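Local coordinates for protein Pre-mRNA-splicing factor SAD1 (Saccharomyces cerevisiae, PDB 4MSX) that promotes assembly of newly made U4 snRNA into the U4/U6 snRNP and is required for pre-mRNA splicing, as a catalytically inactive relative of ubiquitin-specific proteases, at residues F167-S175 and W235-H243. Numbering follows the deposited sequence.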
loop_
_atom_site.group_PDB
_atom_site.type_symbol
_atom_site.label_atom_id
_atom_site.label_comp_id
_atom_site.label_asym_id
_atom_site.label_seq_id
_atom_site.Cartn_x
_atom_site.Cartn_y
_atom_site.Cartn_z
ATOM N N PHE A 167 -16.751 -7.278 0.369
ATOM C CA PHE A 167 -15.768 -6.249 -0.082
ATOM C C PHE A 167 -15.274 -6.660 -1.473
ATOM O O PHE A 167 -15.100 -7.850 -1.715
ATOM C CB PHE A 167 -14.545 -6.221 0.845
ATOM C CG PHE A 167 -14.768 -5.561 2.171
ATOM C CD1 PHE A 167 -15.981 -4.991 2.500
ATOM C CD2 PHE A 167 -13.723 -5.486 3.074
ATOM C CE1 PHE A 167 -16.175 -4.387 3.735
ATOM C CE2 PHE A 167 -13.891 -4.909 4.303
ATOM C CZ PHE A 167 -15.115 -4.340 4.646
ATOM N N PRO A 168 -14.995 -5.698 -2.374
ATOM C CA PRO A 168 -15.188 -4.256 -2.167
ATOM C C PRO A 168 -16.626 -3.857 -2.518
ATOM O O PRO A 168 -17.269 -4.554 -3.302
ATOM C CB PRO A 168 -14.221 -3.618 -3.178
ATOM C CG PRO A 168 -14.141 -4.648 -4.342
ATOM C CD PRO A 168 -14.309 -6.013 -3.647
ATOM N N ARG A 169 -17.113 -2.746 -1.973
ATOM C CA ARG A 169 -18.439 -2.228 -2.323
ATOM C C ARG A 169 -18.414 -0.709 -2.388
ATOM O O ARG A 169 -17.500 -0.080 -1.826
ATOM C CB ARG A 169 -19.471 -2.706 -1.312
ATOM C CG ARG A 169 -19.250 -2.193 0.098
ATOM C CD ARG A 169 -20.618 -2.063 0.830
ATOM N NE ARG A 169 -20.482 -1.619 2.227
ATOM C CZ ARG A 169 -19.939 -2.400 3.140
ATOM N NH1 ARG A 169 -19.513 -3.599 2.764
ATOM N NH2 ARG A 169 -19.826 -2.005 4.385
ATOM N N GLN A 170 -19.394 -0.100 -3.049
ATOM C CA GLN A 170 -19.427 1.364 -3.129
ATOM C C GLN A 170 -19.835 1.982 -1.773
ATOM O O GLN A 170 -20.781 1.551 -1.129
ATOM C CB GLN A 170 -20.330 1.863 -4.275
ATOM C CG GLN A 170 -19.826 1.458 -5.682
ATOM C CD GLN A 170 -18.636 2.294 -6.223
ATOM O OE1 GLN A 170 -18.329 3.396 -5.737
ATOM N NE2 GLN A 170 -17.993 1.776 -7.279
ATOM N N CYS A 171 -19.091 2.988 -1.357
ATOM C CA CYS A 171 -19.248 3.579 -0.043
ATOM C C CYS A 171 -19.332 5.068 -0.225
ATOM O O CYS A 171 -19.075 5.572 -1.316
ATOM C CB CYS A 171 -18.030 3.229 0.821
ATOM S SG CYS A 171 -17.907 1.477 1.222
ATOM N N PHE A 172 -19.632 5.793 0.855
ATOM C CA PHE A 172 -19.749 7.263 0.798
ATOM C C PHE A 172 -18.991 7.857 1.962
ATOM O O PHE A 172 -19.093 7.338 3.074
ATOM C CB PHE A 172 -21.233 7.694 0.866
ATOM C CG PHE A 172 -22.008 7.271 -0.342
ATOM C CD1 PHE A 172 -21.999 8.046 -1.494
ATOM C CD2 PHE A 172 -22.673 6.058 -0.353
ATOM C CE1 PHE A 172 -22.680 7.625 -2.646
ATOM C CE2 PHE A 172 -23.353 5.626 -1.495
ATOM C CZ PHE A 172 -23.355 6.412 -2.642
ATOM N N ASP A 173 -18.206 8.904 1.719
ATOM C CA ASP A 173 -17.513 9.528 2.826
ATOM C C ASP A 173 -18.451 10.603 3.429
ATOM O O ASP A 173 -19.604 10.719 3.015
ATOM C CB ASP A 173 -16.128 10.081 2.433
ATOM C CG ASP A 173 -16.187 11.313 1.525
ATOM O OD1 ASP A 173 -17.290 11.811 1.229
ATOM O OD2 ASP A 173 -15.090 11.798 1.114
ATOM N N LEU A 174 -17.969 11.387 4.382
ATOM C CA LEU A 174 -18.865 12.341 5.074
ATOM C C LEU A 174 -19.336 13.477 4.172
ATOM O O LEU A 174 -20.347 14.123 4.455
ATOM C CB LEU A 174 -18.169 12.953 6.274
ATOM C CG LEU A 174 -18.009 12.077 7.483
ATOM C CD1 LEU A 174 -17.348 12.945 8.540
ATOM C CD2 LEU A 174 -19.351 11.550 7.955
ATOM N N SER A 175 -18.606 13.736 3.100
ATOM C CA SER A 175 -19.024 14.733 2.135
ATOM C C SER A 175 -19.882 14.114 1.048
ATOM O O SER A 175 -20.113 14.744 0.022
ATOM C CB SER A 175 -17.813 15.360 1.470
ATOM O OG SER A 175 -17.006 16.009 2.424
ATOM N N TRP A 235 -8.841 -0.316 3.639
ATOM C CA TRP A 235 -10.081 -1.086 3.348
ATOM C C TRP A 235 -11.330 -0.503 4.039
ATOM O O TRP A 235 -12.428 -1.048 3.911
ATOM C CB TRP A 235 -9.892 -2.581 3.713
ATOM C CG TRP A 235 -9.096 -3.209 2.589
ATOM C CD1 TRP A 235 -7.734 -3.422 2.534
ATOM C CD2 TRP A 235 -9.625 -3.618 1.341
ATOM N NE1 TRP A 235 -7.396 -3.990 1.281
ATOM C CE2 TRP A 235 -8.548 -4.088 0.541
ATOM C CE3 TRP A 235 -10.928 -3.645 0.809
ATOM C CZ2 TRP A 235 -8.752 -4.595 -0.787
ATOM C CZ3 TRP A 235 -11.131 -4.120 -0.477
ATOM C CH2 TRP A 235 -10.047 -4.613 -1.266
ATOM N N SER A 236 -11.180 0.605 4.782
ATOM C CA SER A 236 -12.314 1.042 5.577
ATOM C C SER A 236 -13.503 1.420 4.712
ATOM O O SER A 236 -13.374 2.221 3.775
ATOM C CB SER A 236 -11.934 2.250 6.466
ATOM O OG SER A 236 -13.147 2.801 6.951
ATOM N N PRO A 237 -14.684 0.846 5.007
ATOM C CA PRO A 237 -15.898 1.242 4.273
ATOM C C PRO A 237 -16.614 2.467 4.908
ATOM O O PRO A 237 -17.705 2.814 4.461
ATOM C CB PRO A 237 -16.821 -0.012 4.400
ATOM C CG PRO A 237 -16.497 -0.559 5.755
ATOM C CD PRO A 237 -14.942 -0.244 5.961
ATOM N N LYS A 238 -16.010 3.087 5.918
ATOM C CA LYS A 238 -16.627 4.248 6.596
ATOM C C LYS A 238 -15.679 5.465 6.749
ATOM O O LYS A 238 -15.737 6.206 7.740
ATOM C CB LYS A 238 -17.088 3.794 7.995
ATOM C CG LYS A 238 -18.263 2.813 7.928
ATOM C CD LYS A 238 -18.319 1.832 9.136
ATOM C CE LYS A 238 -18.224 2.463 10.499
ATOM N NZ LYS A 238 -18.645 1.508 11.610
ATOM N N LEU A 239 -14.791 5.660 5.786
ATOM C CA LEU A 239 -13.836 6.772 5.868
ATOM C C LEU A 239 -14.556 8.117 5.979
ATOM O O LEU A 239 -15.527 8.345 5.287
ATOM C CB LEU A 239 -12.996 6.800 4.572
ATOM C CG LEU A 239 -12.017 5.626 4.426
ATOM C CD1 LEU A 239 -11.344 5.657 3.028
ATOM C CD2 LEU A 239 -10.960 5.694 5.532
ATOM N N PHE A 240 -14.012 9.057 6.752
ATOM C CA PHE A 240 -14.602 10.398 6.773
ATOM C C PHE A 240 -14.339 11.137 5.480
ATOM O O PHE A 240 -15.196 11.864 4.991
ATOM C CB PHE A 240 -14.071 11.172 7.981
ATOM C CG PHE A 240 -14.618 10.656 9.312
ATOM C CD1 PHE A 240 -15.603 9.668 9.349
ATOM C CD2 PHE A 240 -14.128 11.166 10.526
ATOM C CE1 PHE A 240 -16.104 9.179 10.580
ATOM C CE2 PHE A 240 -14.618 10.690 11.760
ATOM C CZ PHE A 240 -15.599 9.707 11.797
ATOM N N LYS A 241 -13.149 10.935 4.912
ATOM C CA LYS A 241 -12.870 11.441 3.580
ATOM C C LYS A 241 -12.217 10.317 2.763
ATOM O O LYS A 241 -11.451 9.522 3.294
ATOM C CB LYS A 241 -11.956 12.671 3.619
ATOM C CG LYS A 241 -10.654 12.446 4.340
ATOM C CD LYS A 241 -9.959 13.822 4.613
ATOM C CE LYS A 241 -8.572 13.647 5.242
ATOM N NZ LYS A 241 -8.629 12.903 6.558
ATOM N N HIS A 242 -12.508 10.297 1.477
ATOM C CA HIS A 242 -12.235 9.121 0.678
ATOM C C HIS A 242 -10.756 9.002 0.190
ATOM O O HIS A 242 -10.505 8.508 -0.912
ATOM C CB HIS A 242 -13.194 9.082 -0.529
ATOM C CG HIS A 242 -12.924 10.152 -1.534
ATOM N ND1 HIS A 242 -12.370 11.369 -1.188
ATOM C CD2 HIS A 242 -13.098 10.188 -2.876
ATOM C CE1 HIS A 242 -12.230 12.113 -2.272
ATOM N NE2 HIS A 242 -12.662 11.417 -3.309
ATOM N N HIS A 243 -9.805 9.405 1.016
ATOM C CA HIS A 243 -8.361 9.278 0.715
ATOM C C HIS A 243 -7.563 9.288 1.999
ATOM O O HIS A 243 -8.082 9.648 3.060
ATOM C CB HIS A 243 -7.846 10.398 -0.203
ATOM C CG HIS A 243 -8.283 11.769 0.197
ATOM N ND1 HIS A 243 -7.613 12.521 1.137
ATOM C CD2 HIS A 243 -9.301 12.540 -0.247
ATOM C CE1 HIS A 243 -8.206 13.696 1.263
ATOM N NE2 HIS A 243 -9.238 13.727 0.442
HETATM O O HOH W 1 -20.253 1.030 4.723
HETATM O O HOH W 2 -18.475 7.596 6.035
HETATM O O HOH W 3 -20.309 4.364 3.348
HETATM O O HOH W 4 -15.151 14.189 3.505
#
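D173 and L174 meet F240 just beyond the end of strand 170-172, the first strand of a two-stranded antiparallel sheet with 178-180. The partner is the loop 235-243 of the USP-type domain, which follows helix 222-234. Here the two backbones come closest, and packing is tight. L174 N donates to F240 O at 2.9 Å, from above the carbonyl plane. L174 CD1 lies 4.1 Å from the F240 ring centroid, an off-centre CH-pi contact. These two side chains run alongside each other. F240 also packs on S150 and A154 of helix 146-155.

The D173 carboxylate reaches K241 and H242 of the loop. Its CG stands between the backbone N and the carbonyl carbon (chi1 70°), which brings OD2 to the H242 amide in a weak, bent bond (N-H...O 129°). R177 forms a salt bridge with the same oxygen, and would be expected to favour the charged carboxylate.

At the other end F167 and P168 meet the W235 indole in apolar contacts, with no direct hydrogen bond across. The cis proline P168 brings CB to the edge of the W235 indole, 4.1 Å from CZ3. F167 CD2 approaches W235 CE3 at 4.0 Å. P237 touches F167, R169 and C171, and also F153 of helix 146-155; its CB lies over one face of the R169 guanidinium, 3.6 Å from NH2.

Between these ends, water does much of the joining. P237 O receives one water shared with R169 NH2 and another that accepts from F172 N. F172 O and L239 O are bridged by a third. On the S175 side, a fourth water donates to F240 O at 2.8 Å and lies 2.8 Å from S175 OG.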